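Local coordinates for protein aminotransferase TlmJ (Streptoalloteichus hindustanus, PDB 5UID) that binds pyridoxal 5'-phosphate and probably catalyses the transfer of amino groups, at residues Glu120-Gly123 with Pro124-Ala128; Val142-Ala145 with Glu146-Glu150. All coordinates share one frame; numbering follows the deposited sequence.

Contact 1 of 2, residues Glu120-Gly123 with Pro124-Ala128; sequences EKLG and PRTKA
Thr126 turns its side chain back over the start of a tight turn and meets Gly123 and Leu122 with separate branches. The hydroxyl takes the polar role. Its OG1 accepts a hydrogen bond from Gly123 N at 2.8 Å, with an N-H...O angle of 151°. The methyl takes the apolar role: Thr126 CG2 lies 3.7 Å from Leu122 CD2. The leucine and threonine side chains run roughly perpendicular and meet through these two methyls. The torsion of Thr126 sorts the branches. With chi1 at -52°, OG1 sits beside its own backbone N and CG2 lies anti to that N, which lets the hydroxyl face the glycine while the methyl faces the leucine.

Residues Gly123 to Thr126 form a type I beta turn. It is closed by Thr126 N donating to Gly123 O at 3.3 Å, a rather long bond. Gly123 is therefore held through both its N and its O by the same threonine. Pro124 and Arg125 fill the two corner positions of the turn. A valine in place of Thr126 would probably leave Gly123 N without its hydroxyl acceptor and the turn held by the long backbone bond.

The turn lies in the connection between helix 115-119 and strand 126-132, and its last residue, Thr126, is the first of the strand. Leu122 also packs against helix 141-151, where it touches Arg151. Lys121, Leu122 and Thr126 touch Val81 of the neighbouring strand 79-83, and Arg125 NH1 bonds to Gly77 O.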
loop_
_atom_site.group_PDB
_atom_site.type_symbol
_atom_site.label_atom_id
_atom_site.label_comp_id
_atom_site.label_asym_id
_atom_site.label_seq_id
_atom_site.Cartn_x
_atom_site.Cartn_y
_atom_site.Cartn_z
ATOM N N GLU A 120 0.972 22.700 26.065
ATOM C CA GLU A 120 1.294 22.093 27.351
ATOM C C GLU A 120 2.171 20.856 27.206
ATOM O O GLU A 120 2.804 20.443 28.184
ATOM C CB GLU A 120 0.008 21.739 28.102
ATOM C CG GLU A 120 0.209 21.483 29.588
ATOM C CD GLU A 120 -1.034 20.933 30.258
ATOM O OE1 GLU A 120 -2.046 20.719 29.556
ATOM O OE2 GLU A 120 -0.998 20.711 31.487
ATOM N N LYS A 121 2.229 20.262 26.017
ATOM C CA LYS A 121 3.056 19.089 25.775
ATOM C C LYS A 121 4.299 19.397 24.953
ATOM O O LYS A 121 5.107 18.493 24.717
ATOM C CB LYS A 121 2.233 17.997 25.082
ATOM C CG LYS A 121 1.019 17.541 25.877
ATOM C CD LYS A 121 1.425 16.941 27.214
ATOM C CE LYS A 121 0.209 16.521 28.024
ATOM N NZ LYS A 121 0.598 15.970 29.351
ATOM N N LEU A 122 4.479 20.640 24.512
ATOM C CA LEU A 122 5.688 21.006 23.788
ATOM C C LEU A 122 6.879 21.053 24.737
ATOM O O LEU A 122 6.763 21.487 25.886
ATOM C CB LEU A 122 5.513 22.361 23.104
ATOM C CG LEU A 122 4.449 22.471 22.012
ATOM C CD1 LEU A 122 4.426 23.879 21.441
ATOM C CD2 LEU A 122 4.693 21.446 20.916
ATOM N N GLY A 123 8.034 20.604 24.248
ATOM C CA GLY A 123 9.235 20.583 25.048
ATOM C C GLY A 123 10.500 20.642 24.216
ATOM O O GLY A 123 10.465 20.849 22.999
ATOM N N PRO A 124 11.652 20.467 24.869
ATOM C CA PRO A 124 12.926 20.499 24.130
ATOM C C PRO A 124 13.053 19.410 23.081
ATOM O O PRO A 124 13.748 19.609 22.077
ATOM C CB PRO A 124 13.976 20.332 25.239
ATOM C CG PRO A 124 13.286 20.758 26.496
ATOM C CD PRO A 124 11.853 20.357 26.324
ATOM N N ARG A 125 12.407 18.262 23.279
ATOM C CA ARG A 125 12.543 17.135 22.368
ATOM C C ARG A 125 11.515 17.141 21.244
ATOM O O ARG A 125 11.600 16.295 20.349
ATOM C CB ARG A 125 12.434 15.817 23.142
ATOM C CG ARG A 125 13.439 15.674 24.274
ATOM C CD ARG A 125 13.229 14.377 25.042
ATOM N NE ARG A 125 14.206 14.214 26.116
ATOM C CZ ARG A 125 15.392 13.631 25.964
ATOM N NH1 ARG A 125 15.749 13.154 24.780
ATOM N NH2 ARG A 125 16.220 13.526 26.995
ATOM N N THR A 126 10.558 18.065 21.267
ATOM C CA THR A 126 9.467 18.054 20.298
ATOM C C THR A 126 9.998 18.348 18.899
ATOM O O THR A 126 10.563 19.418 18.655
ATOM C CB THR A 126 8.400 19.076 20.686
ATOM O OG1 THR A 126 8.014 18.873 22.051
ATOM C CG2 THR A 126 7.175 18.926 19.792
ATOM N N LYS A 127 9.811 17.400 17.980
ATOM C CA LYS A 127 10.263 17.557 16.605
ATOM C C LYS A 127 9.127 17.700 15.604
ATOM O O LYS A 127 9.391 18.030 14.442
ATOM C CB LYS A 127 11.148 16.371 16.196
ATOM C CG LYS A 127 12.425 16.247 17.011
ATOM C CD LYS A 127 13.295 17.487 16.886
ATOM C CE LYS A 127 14.585 17.329 17.682
ATOM N NZ LYS A 127 15.487 18.502 17.520
ATOM N N ALA A 128 7.884 17.465 16.012
ATOM C CA ALA A 128 6.747 17.609 15.115
ATOM C C ALA A 128 5.470 17.626 15.940
ATOM O O ALA A 128 5.447 17.192 17.095
ATOM C CB ALA A 128 6.695 16.484 14.074
#

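Contact 2 of 2, residues Val142-Ala145 with Glu146-Glu150; sequences VAIA and ELCRE
Glu146 N donates to Val142 O and Leu147 N to Ala143 O, the first two of four i to i+4 backbone bonds of an alpha helix. The bond from Cys148 N to Ile144 O (3.0 Å) is the straightest of the four, with an N-H...O angle of 170°. Arg149 N closes the series on Ala145 O at 2.9 Å.

The apolar contact is slight. Ile144 CG2 and Cys148 SG stand 4.4 Å apart, one turn along the helix. With chi1 at -60°, the thiol lies beside its own backbone N and points back along the helix, where SG comes within 3.3 Å of Ile144 O. Both side chains are buried.

The charged contact lies on a more open face. Arg149 NH1 forms a salt bridge with Glu146 OE2 at 2.9 Å, although the hydrogen bond within it is weak. A kink in the glutamate (chi2 58°) and the outstretched arginine bring carboxylate and guanidinium together across three residues. Glu150 OE2 also lies near, 3.0 Å from Glu146 OE2.

The helix is thus amphipathic. Ala145 and Cys148 pack on Leu155 of strand 155-158, Ala143 and Leu147 meet helix 115-119, and the charged residues lie on the outer side. Arg149 probably also eases the repulsion between the two neighbouring carboxylates.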
loop_
_atom_site.group_PDB
_atom_site.type_symbol
_atom_site.label_atom_id
_atom_site.label_comp_id
_atom_site.label_asym_id
_atom_site.label_seq_id
_atom_site.Cartn_x
_atom_site.Cartn_y
_atom_site.Cartn_z
ATOM N N VAL A 142 -5.843 27.138 13.157
ATOM C CA VAL A 142 -5.067 28.342 12.863
ATOM C C VAL A 142 -4.141 28.681 14.027
ATOM O O VAL A 142 -2.951 28.954 13.833
ATOM C CB VAL A 142 -6.000 29.518 12.523
ATOM C CG1 VAL A 142 -5.204 30.816 12.422
ATOM C CG2 VAL A 142 -6.740 29.245 11.226
ATOM N N ALA A 143 -4.671 28.669 15.252
ATOM C CA ALA A 143 -3.834 28.963 16.412
ATOM C C ALA A 143 -2.785 27.878 16.625
ATOM O O ALA A 143 -1.657 28.173 17.037
ATOM C CB ALA A 143 -4.701 29.129 17.659
ATOM N N ILE A 144 -3.137 26.618 16.351
ATOM C CA ILE A 144 -2.170 25.530 16.469
ATOM C C ILE A 144 -1.030 25.729 15.478
ATOM O O ILE A 144 0.151 25.604 15.828
ATOM C CB ILE A 144 -2.866 24.170 16.271
ATOM C CG1 ILE A 144 -3.769 23.859 17.469
ATOM C CG2 ILE A 144 -1.840 23.061 16.058
ATOM C CD1 ILE A 144 -4.650 22.641 17.273
ATOM N N ALA A 145 -1.368 26.061 14.229
ATOM C CA ALA A 145 -0.340 26.303 13.222
ATOM C C ALA A 145 0.530 27.495 13.597
ATOM O O ALA A 145 1.753 27.467 13.405
ATOM C CB ALA A 145 -0.985 26.517 11.853
ATOM N N GLU A 146 -0.080 28.552 14.139
ATOM C CA GLU A 146 0.692 29.716 14.558
ATOM C C GLU A 146 1.629 29.373 15.709
ATOM O O GLU A 146 2.772 29.843 15.745
ATOM C CB GLU A 146 -0.247 30.858 14.945
ATOM C CG GLU A 146 0.467 32.116 15.402
ATOM C CD GLU A 146 1.417 32.664 14.352
ATOM O OE1 GLU A 146 1.118 32.538 13.144
ATOM O OE2 GLU A 146 2.467 33.212 14.737
ATOM N N LEU A 147 1.165 28.554 16.656
ATOM C CA LEU A 147 2.016 28.132 17.765
ATOM C C LEU A 147 3.226 27.351 17.265
ATOM O O LEU A 147 4.363 27.617 17.672
ATOM C CB LEU A 147 1.205 27.292 18.753
ATOM C CG LEU A 147 2.001 26.483 19.780
ATOM C CD1 LEU A 147 2.706 27.398 20.771
ATOM C CD2 LEU A 147 1.095 25.497 20.499
ATOM N N CYS A 148 2.999 26.374 16.381
ATOM C CA CYS A 148 4.111 25.608 15.829
ATOM C C CYS A 148 5.041 26.491 15.010
ATOM O O CYS A 148 6.259 26.273 15.002
ATOM C CB CYS A 148 3.584 24.454 14.975
ATOM S SG CYS A 148 2.547 23.272 15.874
ATOM N N ARG A 149 4.488 27.488 14.317
ATOM C CA ARG A 149 5.314 28.429 13.570
ATOM C C ARG A 149 6.197 29.247 14.503
ATOM O O ARG A 149 7.376 29.479 14.208
ATOM C CB ARG A 149 4.424 29.342 12.726
ATOM C CG ARG A 149 5.157 30.470 12.031
ATOM C CD ARG A 149 4.190 31.391 11.307
ATOM N NE ARG A 149 4.848 32.611 10.849
ATOM C CZ ARG A 149 5.025 33.692 11.603
ATOM N NH1 ARG A 149 4.591 33.704 12.857
ATOM N NH2 ARG A 149 5.636 34.759 11.107
ATOM N N GLU A 150 5.648 29.688 15.638
ATOM C CA GLU A 150 6.440 30.454 16.593
ATOM C C GLU A 150 7.484 29.581 17.281
ATOM O O GLU A 150 8.590 30.046 17.576
ATOM C CB GLU A 150 5.524 31.104 17.627
ATOM C CG GLU A 150 4.570 32.138 17.051
ATOM C CD GLU A 150 3.534 32.601 18.056
ATOM O OE1 GLU A 150 3.559 32.116 19.206
ATOM O OE2 GLU A 150 2.692 33.449 17.693
#

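Followed from the N terminus, the chain leaves helix 115-119 and closes contact 1 as a tight turn into strand 126-132. It then passes through that strand to helix 141-151, where contact 2 is formed. The two contacts lie in series, neither nested nor crossed. Contact 2 closes no loop; it lies within the helix of the beta-alpha-beta unit that joins strand 126-132 to the parallel strand 155-158. The centres of the contacts are about 13 Å apart. They meet directly where Leu122 CD1 packs 3.8 Å from Leu147 CD2. This bridge ties the loop leading into the strand to the helix that follows the strand.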